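Local atomic coordinates of multicopper oxidase (PDB entry 6VOW), a protein that probably couples the one-electron oxidation of phenolic and related substrates to the reduction of dioxygen to water, as in laccases, using bound copper ions. Residues G131-Y135 against G265-D269; A191-G195 against Q385-P389; T229-N235 against K258-P264; A322-R328 against H375-R381. All coordinates share one frame; numbering follows the deposited sequence.

Interaction 1. Residues G131-Y135 against G265-D269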
# COMPACT_ATOMS: atom_id res chain seq x y z
N GLY A 131 -9.54 -6.85 4.44
CA GLY A 131 -8.64 -6.90 3.36
C GLY A 131 -7.24 -6.56 3.73
O GLY A 131 -6.82 -6.71 4.88
N ASN A 132 -6.51 -6.15 2.71
CA ASN A 132 -5.03 -6.02 2.73
C ASN A 132 -4.67 -4.61 2.90
O ASN A 132 -5.08 -3.79 2.05
CB ASN A 132 -4.49 -6.47 1.35
CG ASN A 132 -4.80 -7.92 1.10
OD1 ASN A 132 -4.59 -8.77 2.00
ND2 ASN A 132 -5.32 -8.22 -0.08
N PHE A 133 -3.91 -4.31 3.94
CA PHE A 133 -3.50 -2.92 4.16
C PHE A 133 -2.05 -3.07 4.42
O PHE A 133 -1.47 -4.20 4.32
CB PHE A 133 -4.32 -2.29 5.33
CG PHE A 133 -5.73 -2.25 5.04
CD1 PHE A 133 -6.23 -1.34 4.19
CD2 PHE A 133 -6.54 -3.31 5.43
CE1 PHE A 133 -7.55 -1.36 3.82
CE2 PHE A 133 -7.84 -3.39 5.04
CZ PHE A 133 -8.37 -2.38 4.25
N TRP A 134 -1.43 -1.96 4.74
CA TRP A 134 -0.02 -2.05 5.23
C TRP A 134 0.28 -0.88 6.10
O TRP A 134 -0.54 0.06 6.24
CB TRP A 134 1.02 -2.15 4.06
CG TRP A 134 1.05 -1.04 3.09
CD1 TRP A 134 0.05 -0.57 2.34
CD2 TRP A 134 2.19 -0.27 2.78
NE1 TRP A 134 0.50 0.45 1.57
CE2 TRP A 134 1.84 0.62 1.81
CE3 TRP A 134 3.51 -0.31 3.21
CZ2 TRP A 134 2.72 1.54 1.31
CZ3 TRP A 134 4.40 0.56 2.68
CH2 TRP A 134 4.02 1.45 1.70
N TYR A 135 1.46 -0.90 6.63
CA TYR A 135 1.90 0.11 7.57
C TYR A 135 3.35 0.49 7.32
O TYR A 135 4.20 -0.35 6.98
CB TYR A 135 1.68 -0.43 9.00
CG TYR A 135 2.52 -1.63 9.38
CD1 TYR A 135 3.70 -1.44 10.05
CD2 TYR A 135 2.10 -2.93 9.15
CE1 TYR A 135 4.50 -2.49 10.43
CE2 TYR A 135 2.89 -4.00 9.57
CZ TYR A 135 4.11 -3.74 10.21
OH TYR A 135 4.97 -4.70 10.62
N GLY A 265 2.47 0.79 -2.70
CA GLY A 265 1.37 0.89 -1.74
C GLY A 265 0.03 0.33 -2.15
O GLY A 265 -0.97 0.46 -1.43
N MET A 266 -0.00 -0.33 -3.30
CA MET A 266 -1.17 -1.05 -3.73
C MET A 266 -1.12 -2.49 -3.36
O MET A 266 -0.09 -3.09 -3.18
CB MET A 266 -1.35 -0.91 -5.25
CG MET A 266 -1.66 0.54 -5.63
SD MET A 266 -1.64 0.74 -7.42
CE MET A 266 -3.23 0.18 -7.94
N ARG A 267 -2.29 -3.05 -3.27
CA ARG A 267 -2.41 -4.45 -2.92
C ARG A 267 -3.50 -5.07 -3.74
O ARG A 267 -4.41 -4.40 -4.22
CB ARG A 267 -2.82 -4.53 -1.44
CG ARG A 267 -1.88 -3.92 -0.45
CD ARG A 267 -2.18 -2.47 -0.15
NE ARG A 267 -3.49 -2.19 0.48
CZ ARG A 267 -4.11 -1.03 0.34
NH1 ARG A 267 -3.62 -0.08 -0.44
NH2 ARG A 267 -5.27 -0.83 0.92
N ILE A 268 -3.46 -6.37 -3.84
CA ILE A 268 -4.52 -7.11 -4.46
C ILE A 268 -4.65 -8.43 -3.74
O ILE A 268 -3.70 -8.97 -3.18
CB ILE A 268 -4.25 -7.44 -5.98
CG1 ILE A 268 -2.94 -8.23 -6.25
CG2 ILE A 268 -4.22 -6.17 -6.77
CD1 ILE A 268 -2.77 -8.52 -7.72
N ASP A 269 -5.84 -8.98 -3.85
CA ASP A 269 -6.03 -10.41 -3.56
C ASP A 269 -6.20 -11.02 -4.91
O ASP A 269 -7.10 -10.61 -5.67
CB ASP A 269 -7.30 -10.65 -2.82
CG ASP A 269 -7.21 -10.31 -1.35
OD1 ASP A 269 -6.27 -10.77 -0.68
OD2 ASP A 269 -8.13 -9.62 -0.86
O HOH W 1 -8.02 -7.21 0.21

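Interaction 2. Residues A191-G195 against Q385-P389. With CU (copper (II) ion), chain D.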
# COMPACT_ATOMS: atom_id res chain seq x y z
N ALA A 191 14.25 11.45 -8.84
CA ALA A 191 13.10 12.05 -8.12
C ALA A 191 12.32 12.94 -9.01
O ALA A 191 11.12 13.01 -8.85
CB ALA A 191 13.55 12.83 -6.86
N ALA A 192 12.98 13.65 -9.92
CA ALA A 192 12.26 14.39 -11.01
C ALA A 192 11.63 13.52 -12.12
O ALA A 192 10.86 14.03 -12.94
CB ALA A 192 13.20 15.41 -11.64
N ARG A 193 11.99 12.23 -12.19
CA ARG A 193 11.37 11.26 -13.15
C ARG A 193 10.37 10.29 -12.46
O ARG A 193 9.40 10.75 -11.87
CB ARG A 193 12.42 10.53 -14.05
CG ARG A 193 13.65 9.87 -13.40
CD ARG A 193 13.75 8.32 -13.21
NE ARG A 193 14.21 7.52 -14.37
CZ ARG A 193 15.48 7.45 -14.84
NH1 ARG A 193 16.49 8.15 -14.30
NH2 ARG A 193 15.75 6.66 -15.89
N GLU A 194 10.57 8.98 -12.59
CA GLU A 194 9.64 7.94 -12.13
C GLU A 194 9.86 7.61 -10.65
O GLU A 194 9.05 6.92 -10.03
CB GLU A 194 9.77 6.69 -13.03
CG GLU A 194 9.10 6.80 -14.42
CD GLU A 194 7.79 5.98 -14.56
OE1 GLU A 194 7.85 4.74 -14.34
OE2 GLU A 194 6.70 6.53 -14.91
N GLY A 195 10.96 8.14 -10.11
CA GLY A 195 11.28 8.11 -8.70
C GLY A 195 12.57 7.34 -8.60
O GLY A 195 12.98 6.71 -9.58
N GLN A 385 4.51 13.20 -18.03
CA GLN A 385 4.78 11.92 -18.64
C GLN A 385 5.28 10.92 -17.60
O GLN A 385 5.98 9.94 -17.92
CB GLN A 385 5.77 12.09 -19.81
CG GLN A 385 5.12 12.38 -21.17
CD GLN A 385 3.80 11.61 -21.42
OE1 GLN A 385 3.76 10.53 -22.06
NE2 GLN A 385 2.72 12.15 -20.87
N TYR A 386 4.83 11.11 -16.36
CA TYR A 386 5.29 10.31 -15.25
C TYR A 386 4.11 9.79 -14.44
O TYR A 386 3.20 10.56 -14.15
CB TYR A 386 6.27 11.16 -14.48
CG TYR A 386 7.52 11.31 -15.33
CD1 TYR A 386 8.32 10.20 -15.59
CD2 TYR A 386 7.86 12.52 -15.92
CE1 TYR A 386 9.43 10.29 -16.41
CE2 TYR A 386 8.97 12.62 -16.73
CZ TYR A 386 9.76 11.51 -16.95
OH TYR A 386 10.88 11.52 -17.70
N GLN A 387 4.07 8.49 -14.18
CA GLN A 387 2.87 7.98 -13.44
C GLN A 387 2.97 8.28 -11.97
O GLN A 387 4.08 8.34 -11.42
CB GLN A 387 2.57 6.52 -13.69
CG GLN A 387 3.53 5.47 -13.17
CD GLN A 387 3.26 4.14 -13.87
OE1 GLN A 387 2.10 3.64 -13.92
NE2 GLN A 387 4.30 3.60 -14.50
N HIS A 388 1.83 8.52 -11.31
CA HIS A 388 1.89 8.78 -9.88
C HIS A 388 0.85 7.89 -9.18
O HIS A 388 -0.32 7.96 -9.54
CB HIS A 388 1.53 10.22 -9.67
CG HIS A 388 2.48 11.18 -10.30
ND1 HIS A 388 3.83 11.17 -10.03
CD2 HIS A 388 2.28 12.18 -11.19
CE1 HIS A 388 4.42 12.12 -10.73
NE2 HIS A 388 3.50 12.76 -11.43
N PRO A 389 1.24 7.07 -8.19
CA PRO A 389 0.21 6.34 -7.37
C PRO A 389 -0.30 7.28 -6.28
O PRO A 389 0.38 7.55 -5.25
CB PRO A 389 0.99 5.17 -6.78
CG PRO A 389 2.37 5.77 -6.63
CD PRO A 389 2.56 6.53 -7.92
CU CU D . 4.58 10.48 -8.28

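Interaction 3. Residues T229-N235 against K258-P264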
# COMPACT_ATOMS: atom_id res chain seq x y z
N THR A 229 9.03 2.95 -4.69
CA THR A 229 8.90 3.54 -6.10
C THR A 229 8.43 2.62 -7.23
O THR A 229 7.85 3.09 -8.22
CB THR A 229 10.23 4.24 -6.56
OG1 THR A 229 11.03 3.35 -7.34
CG2 THR A 229 11.00 4.63 -5.43
N VAL A 230 8.70 1.32 -7.11
CA VAL A 230 8.41 0.41 -8.19
C VAL A 230 6.90 0.13 -8.46
O VAL A 230 6.13 0.03 -7.59
CB VAL A 230 9.23 -0.87 -8.07
CG1 VAL A 230 8.87 -1.86 -9.14
CG2 VAL A 230 10.70 -0.54 -8.16
N THR A 231 6.50 0.11 -9.71
CA THR A 231 5.25 -0.47 -10.12
C THR A 231 5.52 -1.83 -10.77
O THR A 231 6.10 -1.87 -11.80
CB THR A 231 4.58 0.43 -11.10
OG1 THR A 231 4.11 1.58 -10.39
CG2 THR A 231 3.41 -0.26 -11.72
N TYR A 232 5.06 -2.91 -10.16
CA TYR A 232 5.26 -4.25 -10.67
C TYR A 232 4.13 -4.59 -11.63
O TYR A 232 2.96 -4.52 -11.28
CB TYR A 232 5.25 -5.21 -9.55
CG TYR A 232 6.28 -4.89 -8.53
CD1 TYR A 232 7.61 -5.23 -8.73
CD2 TYR A 232 5.91 -4.30 -7.32
CE1 TYR A 232 8.56 -4.89 -7.77
CE2 TYR A 232 6.84 -4.02 -6.35
CZ TYR A 232 8.17 -4.31 -6.60
OH TYR A 232 9.07 -3.98 -5.61
N ARG A 233 4.52 -4.92 -12.86
CA ARG A 233 3.59 -5.24 -13.96
C ARG A 233 3.32 -6.69 -13.82
O ARG A 233 3.91 -7.54 -14.47
CB ARG A 233 4.20 -4.91 -15.31
CG ARG A 233 4.45 -3.41 -15.40
CD ARG A 233 4.72 -2.91 -16.82
NE ARG A 233 5.76 -3.67 -17.55
CZ ARG A 233 7.06 -3.75 -17.21
NH1 ARG A 233 7.55 -3.14 -16.10
NH2 ARG A 233 7.89 -4.46 -17.99
N LEU A 234 2.48 -6.98 -12.85
CA LEU A 234 2.31 -8.39 -12.41
C LEU A 234 1.58 -9.18 -13.43
O LEU A 234 0.57 -8.76 -13.98
CB LEU A 234 1.49 -8.46 -11.10
CG LEU A 234 2.03 -7.91 -9.79
CD1 LEU A 234 1.00 -8.15 -8.69
CD2 LEU A 234 3.34 -8.55 -9.41
N ASN A 235 2.06 -10.37 -13.65
CA ASN A 235 1.47 -11.24 -14.64
C ASN A 235 1.84 -12.59 -14.14
O ASN A 235 2.83 -12.71 -13.41
CB ASN A 235 1.97 -10.89 -16.06
CG ASN A 235 3.45 -11.05 -16.22
OD1 ASN A 235 4.23 -10.11 -16.03
ND2 ASN A 235 3.85 -12.24 -16.58
N LYS A 258 -3.68 -10.19 -18.64
CA LYS A 258 -2.29 -10.04 -19.10
C LYS A 258 -1.41 -9.51 -18.00
O LYS A 258 -0.33 -10.04 -17.75
CB LYS A 258 -2.22 -9.10 -20.32
CG LYS A 258 -0.82 -8.79 -20.92
CD LYS A 258 0.14 -9.98 -21.04
CE LYS A 258 -0.41 -11.14 -21.87
NZ LYS A 258 0.07 -11.18 -23.28
N GLU A 259 -1.85 -8.44 -17.35
CA GLU A 259 -1.01 -7.91 -16.30
C GLU A 259 -1.79 -7.08 -15.35
O GLU A 259 -2.89 -6.62 -15.64
CB GLU A 259 0.22 -7.16 -16.87
CG GLU A 259 -0.12 -6.14 -17.94
CD GLU A 259 1.11 -5.42 -18.47
OE1 GLU A 259 2.26 -5.94 -18.38
OE2 GLU A 259 0.90 -4.30 -18.97
N TYR A 260 -1.30 -6.95 -14.15
CA TYR A 260 -1.90 -5.97 -13.27
C TYR A 260 -0.78 -5.03 -12.80
O TYR A 260 0.24 -5.51 -12.33
CB TYR A 260 -2.61 -6.65 -12.11
CG TYR A 260 -3.31 -5.65 -11.26
CD1 TYR A 260 -2.63 -5.00 -10.23
CD2 TYR A 260 -4.66 -5.34 -11.46
CE1 TYR A 260 -3.27 -4.07 -9.43
CE2 TYR A 260 -5.27 -4.44 -10.67
CZ TYR A 260 -4.56 -3.82 -9.63
OH TYR A 260 -5.18 -2.85 -8.85
N TRP A 261 -0.98 -3.74 -12.92
CA TRP A 261 0.05 -2.75 -12.52
C TRP A 261 -0.11 -2.42 -11.06
O TRP A 261 -1.02 -1.64 -10.67
CB TRP A 261 -0.07 -1.46 -13.36
CG TRP A 261 0.39 -1.62 -14.80
CD1 TRP A 261 0.09 -2.65 -15.62
CD2 TRP A 261 1.20 -0.73 -15.55
NE1 TRP A 261 0.64 -2.46 -16.84
CE2 TRP A 261 1.35 -1.30 -16.83
CE3 TRP A 261 1.84 0.46 -15.27
CZ2 TRP A 261 2.08 -0.68 -17.84
CZ3 TRP A 261 2.58 1.08 -16.26
CH2 TRP A 261 2.70 0.51 -17.54
N LEU A 262 0.72 -3.03 -10.25
CA LEU A 262 0.67 -2.88 -8.82
C LEU A 262 1.63 -1.78 -8.50
O LEU A 262 2.85 -2.01 -8.42
CB LEU A 262 1.18 -4.17 -8.09
CG LEU A 262 0.84 -4.28 -6.58
CD1 LEU A 262 -0.62 -4.36 -6.52
CD2 LEU A 262 1.33 -5.57 -5.97
N GLY A 263 1.10 -0.61 -8.36
CA GLY A 263 1.88 0.51 -7.88
C GLY A 263 2.32 0.47 -6.43
O GLY A 263 1.82 -0.30 -5.64
N PRO A 264 3.25 1.35 -6.06
CA PRO A 264 3.70 1.37 -4.65
C PRO A 264 2.53 1.62 -3.73
O PRO A 264 1.61 2.49 -4.01
CB PRO A 264 4.73 2.48 -4.63
CG PRO A 264 5.12 2.73 -6.07
CD PRO A 264 3.94 2.37 -6.89
O HOH W 2 4.61 -5.60 -19.14

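Interaction 4. Residues A322-R328 against H375-R381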
# COMPACT_ATOMS: atom_id res chain seq x y z
N ALA A 322 -22.63 15.25 -5.66
CA ALA A 322 -21.21 15.59 -5.48
C ALA A 322 -20.76 16.90 -6.17
O ALA A 322 -21.33 17.39 -7.13
CB ALA A 322 -20.31 14.43 -5.86
N GLU A 323 -19.72 17.47 -5.60
CA GLU A 323 -19.12 18.74 -6.03
C GLU A 323 -17.71 18.40 -6.49
O GLU A 323 -17.04 17.57 -5.84
CB GLU A 323 -19.03 19.62 -4.79
CG GLU A 323 -18.61 21.09 -4.91
CD GLU A 323 -18.97 21.91 -3.65
OE1 GLU A 323 -18.34 22.98 -3.43
OE2 GLU A 323 -19.86 21.49 -2.85
N THR A 324 -17.25 19.02 -7.59
CA THR A 324 -15.91 18.66 -8.05
C THR A 324 -14.76 19.55 -7.53
O THR A 324 -14.90 20.76 -7.34
CB THR A 324 -15.83 18.48 -9.58
OG1 THR A 324 -16.79 17.49 -9.99
CG2 THR A 324 -14.41 18.01 -10.00
N LEU A 325 -13.64 18.90 -7.22
CA LEU A 325 -12.38 19.58 -7.01
C LEU A 325 -11.38 19.03 -7.98
O LEU A 325 -11.25 17.82 -8.17
CB LEU A 325 -11.83 19.42 -5.61
CG LEU A 325 -12.59 20.19 -4.52
CD1 LEU A 325 -13.99 19.62 -4.30
CD2 LEU A 325 -11.79 20.18 -3.21
N SER A 326 -10.65 19.95 -8.58
CA SER A 326 -9.70 19.55 -9.55
C SER A 326 -8.35 19.73 -8.96
O SER A 326 -8.08 20.73 -8.27
CB SER A 326 -9.83 20.33 -10.81
OG SER A 326 -9.42 19.43 -11.83
N PHE A 327 -7.51 18.74 -9.21
CA PHE A 327 -6.17 18.72 -8.68
C PHE A 327 -5.22 18.52 -9.87
O PHE A 327 -5.44 17.61 -10.71
CB PHE A 327 -6.05 17.61 -7.62
CG PHE A 327 -6.84 17.88 -6.36
CD1 PHE A 327 -8.06 17.25 -6.12
CD2 PHE A 327 -6.36 18.76 -5.41
CE1 PHE A 327 -8.77 17.50 -4.95
CE2 PHE A 327 -7.07 19.03 -4.26
CZ PHE A 327 -8.27 18.41 -4.01
N ARG A 328 -4.20 19.38 -9.94
CA ARG A 328 -3.15 19.30 -11.00
C ARG A 328 -1.80 18.81 -10.47
O ARG A 328 -1.21 19.45 -9.62
CB ARG A 328 -2.97 20.66 -11.68
CG ARG A 328 -4.23 21.20 -12.38
CD ARG A 328 -4.00 22.60 -12.93
NE ARG A 328 -3.38 23.51 -11.95
CZ ARG A 328 -4.00 24.05 -10.89
NH1 ARG A 328 -5.29 23.81 -10.61
NH2 ARG A 328 -3.31 24.86 -10.09
N HIS A 375 -20.14 15.06 -0.16
CA HIS A 375 -19.85 14.17 -1.28
C HIS A 375 -19.11 15.02 -2.34
O HIS A 375 -19.58 16.09 -2.74
CB HIS A 375 -21.15 13.57 -1.79
CG HIS A 375 -21.79 12.58 -0.85
ND1 HIS A 375 -22.24 12.92 0.41
CD2 HIS A 375 -22.09 11.27 -1.00
CE1 HIS A 375 -22.75 11.85 1.01
NE2 HIS A 375 -22.68 10.84 0.16
N TYR A 376 -17.93 14.55 -2.73
CA TYR A 376 -17.04 15.26 -3.61
C TYR A 376 -16.56 14.34 -4.69
O TYR A 376 -16.49 13.11 -4.50
CB TYR A 376 -15.85 15.82 -2.83
CG TYR A 376 -16.23 16.79 -1.77
CD1 TYR A 376 -16.42 16.37 -0.48
CD2 TYR A 376 -16.40 18.14 -2.04
CE1 TYR A 376 -16.79 17.24 0.52
CE2 TYR A 376 -16.75 19.04 -1.03
CZ TYR A 376 -16.97 18.55 0.24
OH TYR A 376 -17.32 19.35 1.26
N ILE A 377 -16.26 14.94 -5.85
CA ILE A 377 -15.58 14.28 -6.96
C ILE A 377 -14.26 14.99 -7.00
O ILE A 377 -14.25 16.22 -6.96
CB ILE A 377 -16.18 14.55 -8.37
CG1 ILE A 377 -17.70 14.44 -8.43
CG2 ILE A 377 -15.50 13.69 -9.43
CD1 ILE A 377 -18.21 13.04 -8.48
N PHE A 378 -13.17 14.22 -7.09
CA PHE A 378 -11.82 14.69 -7.34
C PHE A 378 -11.48 14.30 -8.77
O PHE A 378 -11.49 13.10 -9.12
CB PHE A 378 -10.82 14.02 -6.39
CG PHE A 378 -10.85 14.54 -4.99
CD1 PHE A 378 -11.94 15.22 -4.43
CD2 PHE A 378 -9.74 14.35 -4.20
CE1 PHE A 378 -11.91 15.68 -3.11
CE2 PHE A 378 -9.70 14.79 -2.91
CZ PHE A 378 -10.77 15.47 -2.36
N GLU A 379 -11.24 15.32 -9.60
CA GLU A 379 -10.64 15.14 -10.89
C GLU A 379 -9.15 15.13 -10.67
O GLU A 379 -8.57 16.10 -10.17
CB GLU A 379 -10.99 16.25 -11.86
CG GLU A 379 -10.64 15.86 -13.31
CD GLU A 379 -10.82 16.99 -14.33
OE1 GLU A 379 -10.01 17.96 -14.30
OE2 GLU A 379 -11.75 16.90 -15.19
N LEU A 380 -8.51 14.04 -11.03
CA LEU A 380 -7.07 13.89 -10.84
C LEU A 380 -6.43 14.05 -12.20
O LEU A 380 -6.65 13.20 -13.02
CB LEU A 380 -6.79 12.48 -10.29
CG LEU A 380 -7.51 12.10 -9.00
CD1 LEU A 380 -7.02 10.76 -8.57
CD2 LEU A 380 -7.18 13.07 -7.92
N ARG A 381 -5.71 15.16 -12.44
CA ARG A 381 -5.05 15.49 -13.74
C ARG A 381 -3.52 15.33 -13.62
O ARG A 381 -2.86 16.09 -12.91
CB ARG A 381 -5.34 16.96 -14.21
CG ARG A 381 -6.83 17.30 -14.24
CD ARG A 381 -7.05 18.80 -14.34
NE ARG A 381 -6.50 19.29 -15.60
CZ ARG A 381 -6.11 20.52 -15.83
NH1 ARG A 381 -6.21 21.47 -14.89
NH2 ARG A 381 -5.61 20.82 -17.01

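Interaction 1. Residues G131-Y135 against G265-D269
R267 and N132 meet where the strand beginning at R267 runs alongside strand 131-135, nearly antiparallel to it but about 7 Å away axis to axis, too far for the two backbones to pair. Long polar side chains therefore span the gap. The chain of R267 bends at CG and CD (chi2 91°, chi3 63°), which folds the guanidinium back against the neighbouring strand, where NE donates to N132 O at 2.7 Å. The oxygen lies in the guanidinium plane, but the nitrogen stands well above the carbonyl plane; NH2 adds a weak second bond to the same atom. On another edge NH1 holds G265 O at 2.9 Å, within its own segment, and NH2 also forms a salt bridge with D413. N132 answers in the other direction: ND2 gives a nearly straight bond (171°) to D269 OD1 at 2.8 Å, coming from above the carboxylate plane. An amide suits this place because its OD1 can at the same time accept from R222. W134, which touches the Cu-O-Cu group, sends NE1 to G265 O in a weak bond of 3.3 Å, while CZ2 lies 3.4 Å from G265 CA, where a side chain would be cramped. In this buried setting the arginine ties two backbone carbonyls and an aspartate together, its charge probably balanced by D413, and so links the strand carrying a copper-pocket residue to the neighbouring sheet.

Interaction 2. Residues A191-G195 against Q385-P389
Y386 lays its ring against the backbone of R193, and the aromatic side chain can be followed outward from the main chain. CB lies 4.1 Å from R193 O. With CG anti to the carbonyl carbon (chi1 -70°), the ring is carried toward the loop after helix 188-191. CG stays near the same carbonyl, and CD1 meets both R193 C and, at the ring's edge, E194 CG at 3.7 Å. CE1 touches R193 CB at 3.8 Å, and CZ and OH remain beside that methylene. Over one face stands R193 CA, 4.1 Å from the ring centroid and 17° off the normal, a CH-pi contact that suits a flat aromatic residue lying on a peptide. Were Y386 an alanine, R193 CA would probably lose the face it rests on and a gap would open beside the loop. E194, bent at chi2, reaches past the ring so that OE2 accepts a straight but weak and long bond from Q387 N, at 3.4 Å; K419 forms a weak, long ion pair with the same oxygen. Beyond Q387 comes H388, whose ND1 binds the copper ion at 2.0 Å, while R193 O accepts a weak hydrogen bond from H444. C439 and H444 complete the ligands, and this His-Cys-His set is the type 1 copper site of multicopper oxidases, here bordered by the 191-195 loop.

Interaction 3. Residues T229-N235 against K258-P264
L234 O accepts the shortest bond of the pairing, from Y260 N at 2.6 Å, and E259 CA also approaches it. L234 N returns a bond to Y260 O, and Y232 and L262 exchange another two, so both are antiparallel hydrogen-bonded pairs flanking the non-hydrogen-bonded pair R233 and W261. On the face of that middle pair the two side chains run side by side: R233 CD sits over the indole, 3.9 Å from the centroid of its six-membered ring. W261 NE1 donates to E259 OE2 at 2.8 Å, a bond that helps to hold the ring's rotation and that a plain aromatic ring could not make. Water 2 links the other carboxylate oxygen, OE1, to R233 NE. A leucine in place of W261 would probably strip R233 CD of its aromatic support and leave E259 OE2 without its indole donor. On the reverse face L234 CD1 meets L262 CD2 at 3.8 Å, branched apolar chains suited to burial. Strand 260-262 forms one edge of its five-stranded sheet; strand 232-235 pairs on its far side with 280-285, and L234 and L262 both pack on I268 of strand 267-273 in the facing sheet.

Interaction 4. Residues A322-R328 against H375-R381
The F378 ring receives F327 CE1 over one face, 3.3 Å above its plane and displaced toward the rim, while E379 O lies at the edge of the F327 ring, near its plane. The two ring planes stand 52° apart with centroids separated by 4.8 Å, so the pair is oblique. F327 also makes an edge-to-face contact with F437. Next along the same face of the sheet, L325 CD1 lies 3.6 Å from Y376 CD2, at a slant to that ring; the phenol reaches beyond these strands, its OH bonding to K371 N. The large apolar and aromatic side chains of L325, F327, Y376 and F378 suit their places here, where L325, Y376 and F378 pack on strand 368-370.

The backbones beneath run parallel, and six hydrogen bonds join them from E323 N with H375 O to R381 N with F327 O, the shortest being I377 N to E323 O at 2.7 Å. The other face carries the polar T324, S326, E379, R328 and R381, with I377 the apolar exception. T324 OG1 lies against I377 CB, and A322, just before the strand, covers I377 CD1 with its methyl CB at 3.6 Å. With CG anti to its own N (chi1 -166°), E379 stands out from the sheet in an extended chain, where OE1 takes a weak bond from S326 OG at 2.9 Å and a long salt bridge from R381 NE. R328 and R381 run alongside each other, touching through R328 CD and R381 NH1; this proximity of like charges may be eased by E379.

Strand 323-329 is outermost in its five-stranded sheet, whereas 375-382 continues it on the other side by antiparallel pairing with 422-428.

How the interactions relate
Along the chain, interactions 1 and 2 cross, interactions 3 and 4 come in series within the span closed by interaction 2, and interaction 3 also lies inside that closed by interaction 1. Interactions 1 and 3, with centres about 13 Å apart, touch where I268 packs on Y260 and L234, joining two sheets. Interaction 2, centred about 14 Å from the centre of interaction 3, meets it through Q387 on W261 and P389 on P264. Interaction 4 is centred about 21 Å from interaction 2, but its strand 375-382 leads on to 388-392. Interactions 3 and 4 build individual sheets of the cupredoxin-like sandwiches, while interactions 1 and 2 join parts distant in sequence and hold residues of the copper sites.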